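Sialidase B (PDB 4XJW) cleaves terminal sialic acid from alpha-(2->3)-, alpha-(2->6)- and alpha-(2->8)-linked glycoconjugates as an intramolecular trans-sialidase of glycosyl hydrolase family 33. Local coordinates at residues A[61-66]-A[151-156]; A[448-453]-A[468-473]. The protein carries 1 engineered substitution. All coordinates share one frame; numbering follows the deposited sequence.

Contact 1. Residues A[61-66]-A[151-156]; sequences NNYFSI and GAVNRE. With PO4 (phosphate ion), chain D.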
ATOM      1  N   ASN A  61     -35.843  15.326  -4.789  1.00 15.00           N
ATOM      2  CA  ASN A  61     -34.439  15.701  -4.625  1.00 19.05           C
ATOM      3  C   ASN A  61     -34.181  16.503  -3.358  1.00 15.70           C
ATOM      4  O   ASN A  61     -33.258  17.315  -3.293  1.00 16.87           O
ATOM      5  CB  ASN A  61     -33.939  16.454  -5.863  1.00 15.91           C
ATOM      6  CG  ASN A  61     -33.984  15.604  -7.105  1.00 19.67           C
ATOM      7  OD1 ASN A  61     -33.940  14.373  -7.028  1.00 17.23           O
ATOM      8  ND2 ASN A  61     -34.085  16.252  -8.267  1.00 19.84           N
ATOM      9  N   ASN A  62     -35.016  16.278  -2.348  1.00 13.23           N
ATOM     10  CA  ASN A  62     -34.829  16.897  -1.056  1.00 14.87           C
ATOM     11  C   ASN A  62     -34.596  15.814  -0.022  1.00 16.65           C
ATOM     12  O   ASN A  62     -35.547  15.331   0.603  1.00 17.32           O
ATOM     13  CB  ASN A  62     -36.061  17.713  -0.651  1.00 17.40           C
ATOM     14  CG  ASN A  62     -36.121  19.070  -1.320  1.00 17.00           C
ATOM     15  OD1 ASN A  62     -35.665  19.248  -2.451  1.00 17.37           O
ATOM     16  ND2 ASN A  62     -36.698  20.045  -0.615  1.00 18.04           N
ATOM     17  N   TYR A  63     -33.336  15.416   0.155  1.00 13.22           N
ATOM     18  CA  TYR A  63     -33.011  14.383   1.133  1.00 16.22           C
ATOM     19  C   TYR A  63     -31.545  14.346   1.504  1.00 15.80           C
ATOM     20  O   TYR A  63     -30.686  14.862   0.783  1.00 14.83           O
ATOM     21  CB  TYR A  63     -33.441  12.991   0.656  1.00 15.95           C
ATOM     22  CG  TYR A  63     -32.690  12.463  -0.547  1.00 11.82           C
ATOM     23  CD1 TYR A  63     -33.146  12.715  -1.833  1.00 16.22           C
ATOM     24  CD2 TYR A  63     -31.539  11.690  -0.400  1.00 14.91           C
ATOM     25  CE1 TYR A  63     -32.486  12.230  -2.927  1.00 13.33           C
ATOM     26  CE2 TYR A  63     -30.865  11.199  -1.513  1.00 14.62           C
ATOM     27  CZ  TYR A  63     -31.348  11.475  -2.772  1.00 16.67           C
ATOM     28  OH  TYR A  63     -30.697  11.003  -3.890  1.00 17.97           O
ATOM     29  N   PHE A  64     -31.299  13.728   2.655  1.00 13.59           N
ATOM     30  CA  PHE A  64     -29.974  13.364   3.119  1.00 14.49           C
ATOM     31  C   PHE A  64     -29.919  11.851   3.194  1.00 14.18           C
ATOM     32  O   PHE A  64     -30.878  11.203   3.622  1.00 16.66           O
ATOM     33  CB  PHE A  64     -29.728  13.941   4.501  1.00 13.75           C
ATOM     34  CG  PHE A  64     -28.524  13.355   5.198  1.00 13.56           C
ATOM     35  CD1 PHE A  64     -27.246  13.635   4.738  1.00 13.83           C
ATOM     36  CD2 PHE A  64     -28.673  12.538   6.311  1.00 13.90           C
ATOM     37  CE1 PHE A  64     -26.131  13.112   5.376  1.00 13.05           C
ATOM     38  CE2 PHE A  64     -27.563  12.004   6.957  1.00 14.67           C
ATOM     39  CZ  PHE A  64     -26.295  12.286   6.480  1.00 14.72           C
ATOM     40  N   SER A  65     -28.800  11.275   2.784  1.00 12.70           N
ATOM     41  CA  SER A  65     -28.652   9.836   2.895  1.00 13.10           C
ATOM     42  C   SER A  65     -27.217   9.474   3.219  1.00 13.28           C
ATOM     43  O   SER A  65     -26.288  10.185   2.821  1.00 14.17           O
ATOM     44  CB  SER A  65     -29.069   9.151   1.597  1.00 14.12           C
ATOM     45  OG  SER A  65     -28.094   9.358   0.583  1.00 18.84           O
ATOM     46  N   ILE A  66     -27.054   8.397   3.987  1.00 11.45           N
ATOM     47  CA  ILE A  66     -25.772   7.719   4.123  1.00 11.08           C
ATOM     48  C   ILE A  66     -25.904   6.417   3.337  1.00 13.79           C
ATOM     49  O   ILE A  66     -26.764   5.587   3.641  1.00 13.60           O
ATOM     50  CB  ILE A  66     -25.435   7.421   5.596  1.00 10.05           C
ATOM     51  CG1 ILE A  66     -25.269   8.719   6.385  1.00 11.51           C
ATOM     52  CG2 ILE A  66     -24.171   6.573   5.685  1.00 13.65           C
ATOM     53  CD1 ILE A  66     -25.287   8.522   7.917  1.00 13.16           C
ATOM     54  N   GLY A 151     -32.440   1.768   6.128  1.00 15.61           N
ATOM     55  CA  GLY A 151     -32.429   0.775   5.069  1.00 15.92           C
ATOM     56  C   GLY A 151     -33.092   1.175   3.756  1.00 15.03           C
ATOM     57  O   GLY A 151     -33.359   0.308   2.922  1.00 17.69           O
ATOM     58  N   ALA A 152     -33.348   2.473   3.581  1.00 15.03           N
ATOM     59  CA  ALA A 152     -33.920   3.037   2.358  1.00 19.43           C
ATOM     60  C   ALA A 152     -33.983   4.556   2.460  1.00 16.68           C
ATOM     61  O   ALA A 152     -33.748   5.116   3.533  1.00 16.72           O
ATOM     62  CB  ALA A 152     -35.324   2.486   2.110  1.00 20.20           C
ATOM     63  N   VAL A 153     -34.312   5.212   1.344  1.00 19.71           N
ATOM     64  CA  VAL A 153     -34.681   6.630   1.350  1.00 15.81           C
ATOM     65  C   VAL A 153     -36.094   6.744   0.788  1.00 18.80           C
ATOM     66  O   VAL A 153     -36.394   6.171  -0.265  1.00 17.81           O
ATOM     67  CB  VAL A 153     -33.720   7.496   0.490  1.00 18.97           C
ATOM     68  CG1 VAL A 153     -34.130   8.955   0.528  1.00 20.37           C
ATOM     69  CG2 VAL A 153     -32.287   7.354   0.978  1.00 19.68           C
ATOM     70  N   ASN A 154     -36.966   7.458   1.495  1.00 17.29           N
ATOM     71  CA  ASN A 154     -38.343   7.636   1.036  1.00 19.96           C
ATOM     72  C   ASN A 154     -38.454   8.857   0.130  1.00 15.83           C
ATOM     73  O   ASN A 154     -38.333   9.993   0.590  1.00 20.35           O
ATOM     74  CB  ASN A 154     -39.288   7.756   2.240  1.00 18.67           C
ATOM     75  CG  ASN A 154     -40.755   7.803   1.839  1.00 21.32           C
ATOM     76  OD1 ASN A 154     -41.115   8.404   0.834  1.00 20.84           O
ATOM     77  ND2 ASN A 154     -41.606   7.164   2.627  1.00 26.40           N
ATOM     78  N   ARG A 155     -38.699   8.613  -1.153  1.00 19.32           N
ATOM     79  CA  ARG A 155     -38.838   9.691  -2.132  1.00 18.17           C
ATOM     80  C   ARG A 155     -40.196   9.577  -2.819  1.00 19.43           C
ATOM     81  O   ARG A 155     -40.522   8.534  -3.378  1.00 18.27           O
ATOM     82  CB  ARG A 155     -37.699   9.628  -3.157  1.00 21.78           C
ATOM     83  CG  ARG A 155     -36.308   9.543  -2.522  1.00 16.38           C
ATOM     84  CD  ARG A 155     -35.236   9.271  -3.575  1.00 19.10           C
ATOM     85  NE  ARG A 155     -34.975  10.436  -4.425  1.00 15.30           N
ATOM     86  CZ  ARG A 155     -34.346  10.388  -5.593  1.00 17.85           C
ATOM     87  NH1 ARG A 155     -33.919   9.232  -6.077  1.00 20.16           N
ATOM     88  NH2 ARG A 155     -34.143  11.503  -6.287  1.00 17.92           N
ATOM     89  N   GLU A 156     -40.985  10.649  -2.747  1.00 21.10           N
ATOM     90  CA  GLU A 156     -42.350  10.659  -3.283  1.00 22.45           C
ATOM     91  C   GLU A 156     -43.184   9.483  -2.761  1.00 24.01           C
ATOM     92  O   GLU A 156     -44.002   8.906  -3.482  1.00 25.83           O
ATOM     93  CB  GLU A 156     -42.340  10.717  -4.816  1.00 21.92           C
ATOM     94  CG  GLU A 156     -41.553  11.909  -5.364  1.00 19.16           C
ATOM     95  CD  GLU A 156     -41.835  12.189  -6.828  1.00 26.41           C
ATOM     96  OE1 GLU A 156     -41.643  11.272  -7.656  1.00 31.95           O
ATOM     97  OE2 GLU A 156     -42.250  13.326  -7.148  1.00 26.10           O
TER
HETATM   98  P   PO4 D 703     -31.333  10.428  -8.309  1.00 21.32           P
HETATM   99  O1  PO4 D 703     -32.381   9.363  -8.493  1.00 22.09           O
HETATM  100  O2  PO4 D 703     -31.991  11.765  -8.020  1.00 20.98           O
HETATM  101  O3  PO4 D 703     -30.462  10.024  -7.132  1.00 20.22           O
HETATM  102  O4  PO4 D 703     -30.497  10.519  -9.560  1.00 22.95           O
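The side chain of R155 runs past the Y63 ring and meets it obliquely, ring and guanidinium planes turned 55° apart. The nearest approach is R155 NE to Y63 CE1, 3.4 Å. The phenol oxygen of Y63 lies over the centre of the guanidinium, on one face and 4.1 Å above its plane, itself hydrogen-bonded to E77 and R79. A bend at chi3 (72°) turns NE off the line of the R155 chain. The edge of the guanidinium takes the polar partners: NH1 donates almost straight to O1 of a phosphate ion, 2.9 Å away, and R155 NH2 donates to phosphate O2 at 2.8 Å. NH2 also makes a weak bond to N61 OD1 at 3.0 Å, bent to 120° at the hydrogen, while NE is held by the carbonyl of K60. The phosphate, probably from the crystallisation liquor, is hydrogen-bonded to R79 as well, so two arginines hold it. Further along, V153 crosses Y63 at about a right angle; its CG1 makes an off-centre CH-pi contact, 4.3 Å from the centroid of the Y63 ring. The other branch, V153 CG2, packs on S65 CB at 3.7 Å. No backbone bond joins the two segments, whose strands run roughly antiparallel with axes 8.4 Å apart: this is side-chain packing across a face. Strand 63-69 sits in the six-stranded antiparallel sheet of the concanavalin-like N-terminal domain, between strands 46-53 and 74-80, and the short strand 153-155, paired with 158-160, lies against that sheet, with V153 also touching A48 and S53.

Contact 2. Residues A[448-453]-A[468-473]; sequences NGTYLC and FATYTS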
ATOM      1  N   ASN A 448      19.307  -1.784 -17.976  1.00 21.45           N
ATOM      2  CA  ASN A 448      18.884  -1.150 -16.730  1.00 18.84           C
ATOM      3  C   ASN A 448      18.830  -2.161 -15.593  1.00 22.31           C
ATOM      4  O   ASN A 448      18.941  -3.364 -15.823  1.00 25.27           O
ATOM      5  CB  ASN A 448      17.527  -0.460 -16.911  1.00 20.93           C
ATOM      6  CG  ASN A 448      16.398  -1.436 -17.163  1.00 20.90           C
ATOM      7  OD1 ASN A 448      16.565  -2.432 -17.865  1.00 24.40           O
ATOM      8  ND2 ASN A 448      15.231  -1.153 -16.586  1.00 19.83           N
ATOM      9  N   GLY A 449      18.674  -1.675 -14.365  1.00 23.18           N
ATOM     10  CA  GLY A 449      18.564  -2.568 -13.226  1.00 18.91           C
ATOM     11  C   GLY A 449      17.373  -3.491 -13.393  1.00 18.95           C
ATOM     12  O   GLY A 449      16.398  -3.160 -14.085  1.00 16.94           O
ATOM     13  N   THR A 450      17.459  -4.670 -12.787  1.00 14.80           N
ATOM     14  CA  THR A 450      16.291  -5.526 -12.686  1.00 15.87           C
ATOM     15  C   THR A 450      15.396  -4.902 -11.621  1.00 14.02           C
ATOM     16  O   THR A 450      15.819  -3.986 -10.911  1.00 13.87           O
ATOM     17  CB  THR A 450      16.662  -6.959 -12.293  1.00 13.53           C
ATOM     18  OG1 THR A 450      17.359  -6.961 -11.037  1.00 13.82           O
ATOM     19  CG2 THR A 450      17.552  -7.601 -13.370  1.00 13.59           C
ATOM     20  N   TYR A 451      14.165  -5.388 -11.528  1.00 13.16           N
ATOM     21  CA  TYR A 451      13.185  -4.794 -10.628  1.00 13.98           C
ATOM     22  C   TYR A 451      12.985  -5.713  -9.435  1.00 12.97           C
ATOM     23  O   TYR A 451      12.661  -6.891  -9.604  1.00 12.00           O
ATOM     24  CB  TYR A 451      11.864  -4.585 -11.359  1.00 15.76           C
ATOM     25  CG  TYR A 451      12.009  -3.877 -12.689  1.00 23.15           C
ATOM     26  CD1 TYR A 451      12.385  -2.545 -12.750  1.00 23.57           C
ATOM     27  CD2 TYR A 451      11.775  -4.551 -13.880  1.00 21.71           C
ATOM     28  CE1 TYR A 451      12.522  -1.894 -13.968  1.00 17.95           C
ATOM     29  CE2 TYR A 451      11.902  -3.916 -15.097  1.00 23.04           C
ATOM     30  CZ  TYR A 451      12.275  -2.589 -15.136  1.00 25.43           C
ATOM     31  OH  TYR A 451      12.405  -1.965 -16.362  1.00 31.24           O
ATOM     32  N   LEU A 452      13.179  -5.179  -8.228  1.00 10.96           N
ATOM     33  CA  LEU A 452      13.096  -6.006  -7.035  1.00 12.03           C
ATOM     34  C   LEU A 452      11.682  -6.529  -6.841  1.00 10.50           C
ATOM     35  O   LEU A 452      10.707  -5.799  -7.015  1.00 11.72           O
ATOM     36  CB  LEU A 452      13.531  -5.209  -5.816  1.00 12.31           C
ATOM     37  CG  LEU A 452      13.744  -5.976  -4.516  1.00 12.53           C
ATOM     38  CD1 LEU A 452      14.940  -6.896  -4.603  1.00 12.42           C
ATOM     39  CD2 LEU A 452      13.918  -4.977  -3.380  1.00 12.01           C
ATOM     40  N   CYS A 453      11.573  -7.799  -6.473  1.00 10.74           N
ATOM     41  CA  CYS A 453      10.279  -8.352  -6.101  1.00 10.45           C
ATOM     42  C   CYS A 453       9.969  -7.978  -4.662  1.00 10.43           C
ATOM     43  O   CYS A 453      10.722  -8.329  -3.747  1.00 12.36           O
ATOM     44  CB  CYS A 453      10.277  -9.875  -6.234  1.00 11.35           C
ATOM     45  SG  CYS A 453      10.625 -10.448  -7.918  1.00 11.82           S
ATOM     46  N   PHE A 468      17.466 -12.895  -3.137  1.00 11.77           N
ATOM     47  CA  PHE A 468      16.399 -11.937  -3.427  1.00 11.03           C
ATOM     48  C   PHE A 468      15.957 -12.105  -4.864  1.00 11.74           C
ATOM     49  O   PHE A 468      16.778 -12.026  -5.776  1.00 12.79           O
ATOM     50  CB  PHE A 468      16.884 -10.506  -3.224  1.00 12.94           C
ATOM     51  CG  PHE A 468      16.922 -10.071  -1.784  1.00 12.99           C
ATOM     52  CD1 PHE A 468      15.775  -9.584  -1.165  1.00 12.31           C
ATOM     53  CD2 PHE A 468      18.103 -10.136  -1.064  1.00 14.94           C
ATOM     54  CE1 PHE A 468      15.799  -9.179   0.151  1.00 11.57           C
ATOM     55  CE2 PHE A 468      18.148  -9.719   0.264  1.00 13.60           C
ATOM     56  CZ  PHE A 468      16.988  -9.238   0.866  1.00 12.46           C
ATOM     57  N   ALA A 469      14.658 -12.323  -5.062  1.00 10.29           N
ATOM     58  CA  ALA A 469      14.087 -12.393  -6.404  1.00 10.90           C
ATOM     59  C   ALA A 469      13.947 -11.005  -7.015  1.00 12.29           C
ATOM     60  O   ALA A 469      13.537 -10.044  -6.339  1.00 11.89           O
ATOM     61  CB  ALA A 469      12.746 -13.096  -6.382  1.00 11.53           C
ATOM     62  N   THR A 470      14.285 -10.907  -8.301  1.00 11.23           N
ATOM     63  CA  THR A 470      14.013  -9.706  -9.088  1.00 12.03           C
ATOM     64  C   THR A 470      13.499 -10.181 -10.441  1.00 10.81           C
ATOM     65  O   THR A 470      13.611 -11.367 -10.762  1.00 14.08           O
ATOM     66  CB  THR A 470      15.268  -8.839  -9.300  1.00 11.90           C
ATOM     67  OG1 THR A 470      16.113  -9.452 -10.292  1.00 13.96           O
ATOM     68  CG2 THR A 470      16.061  -8.666  -7.995  1.00 11.36           C
ATOM     69  N   TYR A 471      12.921  -9.276 -11.223  1.00  9.95           N
ATOM     70  CA  TYR A 471      12.478  -9.629 -12.568  1.00 13.42           C
ATOM     71  C   TYR A 471      12.927  -8.588 -13.571  1.00 14.12           C
ATOM     72  O   TYR A 471      13.258  -7.452 -13.218  1.00 13.54           O
ATOM     73  CB  TYR A 471      10.960  -9.796 -12.623  1.00 11.62           C
ATOM     74  CG  TYR A 471      10.194  -8.542 -12.286  1.00 10.90           C
ATOM     75  CD1 TYR A 471       9.819  -7.643 -13.284  1.00 16.86           C
ATOM     76  CD2 TYR A 471       9.819  -8.263 -10.981  1.00 14.82           C
ATOM     77  CE1 TYR A 471       9.113  -6.492 -12.979  1.00 16.37           C
ATOM     78  CE2 TYR A 471       9.119  -7.122 -10.668  1.00 16.75           C
ATOM     79  CZ  TYR A 471       8.768  -6.237 -11.664  1.00 16.95           C
ATOM     80  OH  TYR A 471       8.067  -5.097 -11.323  1.00 18.64           O
ATOM     81  N   THR A 472      12.973  -8.999 -14.831  1.00 13.90           N
ATOM     82  CA  THR A 472      13.218  -8.075 -15.926  1.00 13.98           C
ATOM     83  C   THR A 472      12.561  -8.672 -17.150  1.00 16.45           C
ATOM     84  O   THR A 472      11.906  -9.705 -17.060  1.00 17.86           O
ATOM     85  CB  THR A 472      14.725  -7.830 -16.159  1.00 18.18           C
ATOM     86  OG1 THR A 472      14.896  -6.785 -17.128  1.00 21.77           O
ATOM     87  CG2 THR A 472      15.396  -9.078 -16.656  1.00 16.77           C
ATOM     88  N   SER A 473      12.706  -8.019 -18.297  1.00 23.24           N
ATOM     89  CA  SER A 473      12.096  -8.551 -19.505  1.00 21.95           C
ATOM     90  C   SER A 473      12.653  -9.936 -19.823  1.00 15.89           C
ATOM     91  O   SER A 473      13.854 -10.104 -19.980  1.00 21.31           O
ATOM     92  CB  SER A 473      12.322  -7.598 -20.676  1.00 24.04           C
ATOM     93  OG  SER A 473      11.902  -8.192 -21.890  1.00 31.52           O
TER
HETATM   94  O   HOH W   1      14.815  -4.509 -15.908  1.00 25.46           O
HETATM   95  O   HOH W   2      13.039  -9.448  -3.526  1.00 13.10           O
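The carbonyl oxygen of A469 is gripped twice: C453 N donates to A469 O at 3.0 Å, and a water that also donates to C453 O gives it a second hydrogen bond. The C453 amide comes in tilted 28° from the carbonyl plane. Farther along the hairpin, Y451 and Y471 form an antiparallel hydrogen-bonded pair, with Y451 N to Y471 O at 2.8 Å and nearly straight, and Y471 N to Y451 O at 2.9 Å. Their side chains share one face of the sheet and cross at about a right angle. Y471 CG sits between its backbone N and carbonyl carbon (chi1 62°), and Y451 CB lies over one face of the Y471 ring, offset toward the rim and 3.7 Å from the centroid: a CH-pi contact. The ring planes stand 47° apart, and Y451 CD2 comes within 3.4 Å of Y471 CE1. At the edge of the Y471 ring, in its plane, is the sulfur of C453, 3.8 Å from CD2, a sulfur-aromatic contact. The opposite face of the sheet carries L452 and T470, where L452 CD1 packs on T470 CG2. There the T450 and T470 hydroxyls make a weak bond, though the stronger partner of T470 OG1 is the carbonyl of T477 on the next strand. At the open end of the pair, N448 ND2 donates to Y451 OH, and a water joins G449 O to T472 OG1. Backbone bonds thus set the strand register. The side chain of Y471 comes within about 4 Å of that of E503, a predicted active-site residue, so the face and edge contacts from Y451 and C453 would position a residue beside the catalytic site.

Contact 1 and contact 2 lie on opposite sides of the chain's centre, with their centres about 53 Å apart, and share no strand. Both are largely buried, but contact 1 sits far out, in the N-terminal lectin-like domain and away from the annotated sites, whereas contact 2 belongs to the propeller domain and reaches the neighbourhood of the active site. Their chemistry follows from this. In 61-66 with 151-156, two separate sheets meet through side chains alone, with a charged group and a bound anion at one end. In 448-453 with 468-473, neighbouring strands of one sheet are joined by main-chain bonds, with aromatic, sulfur and hydroxyl contacts added on the two faces.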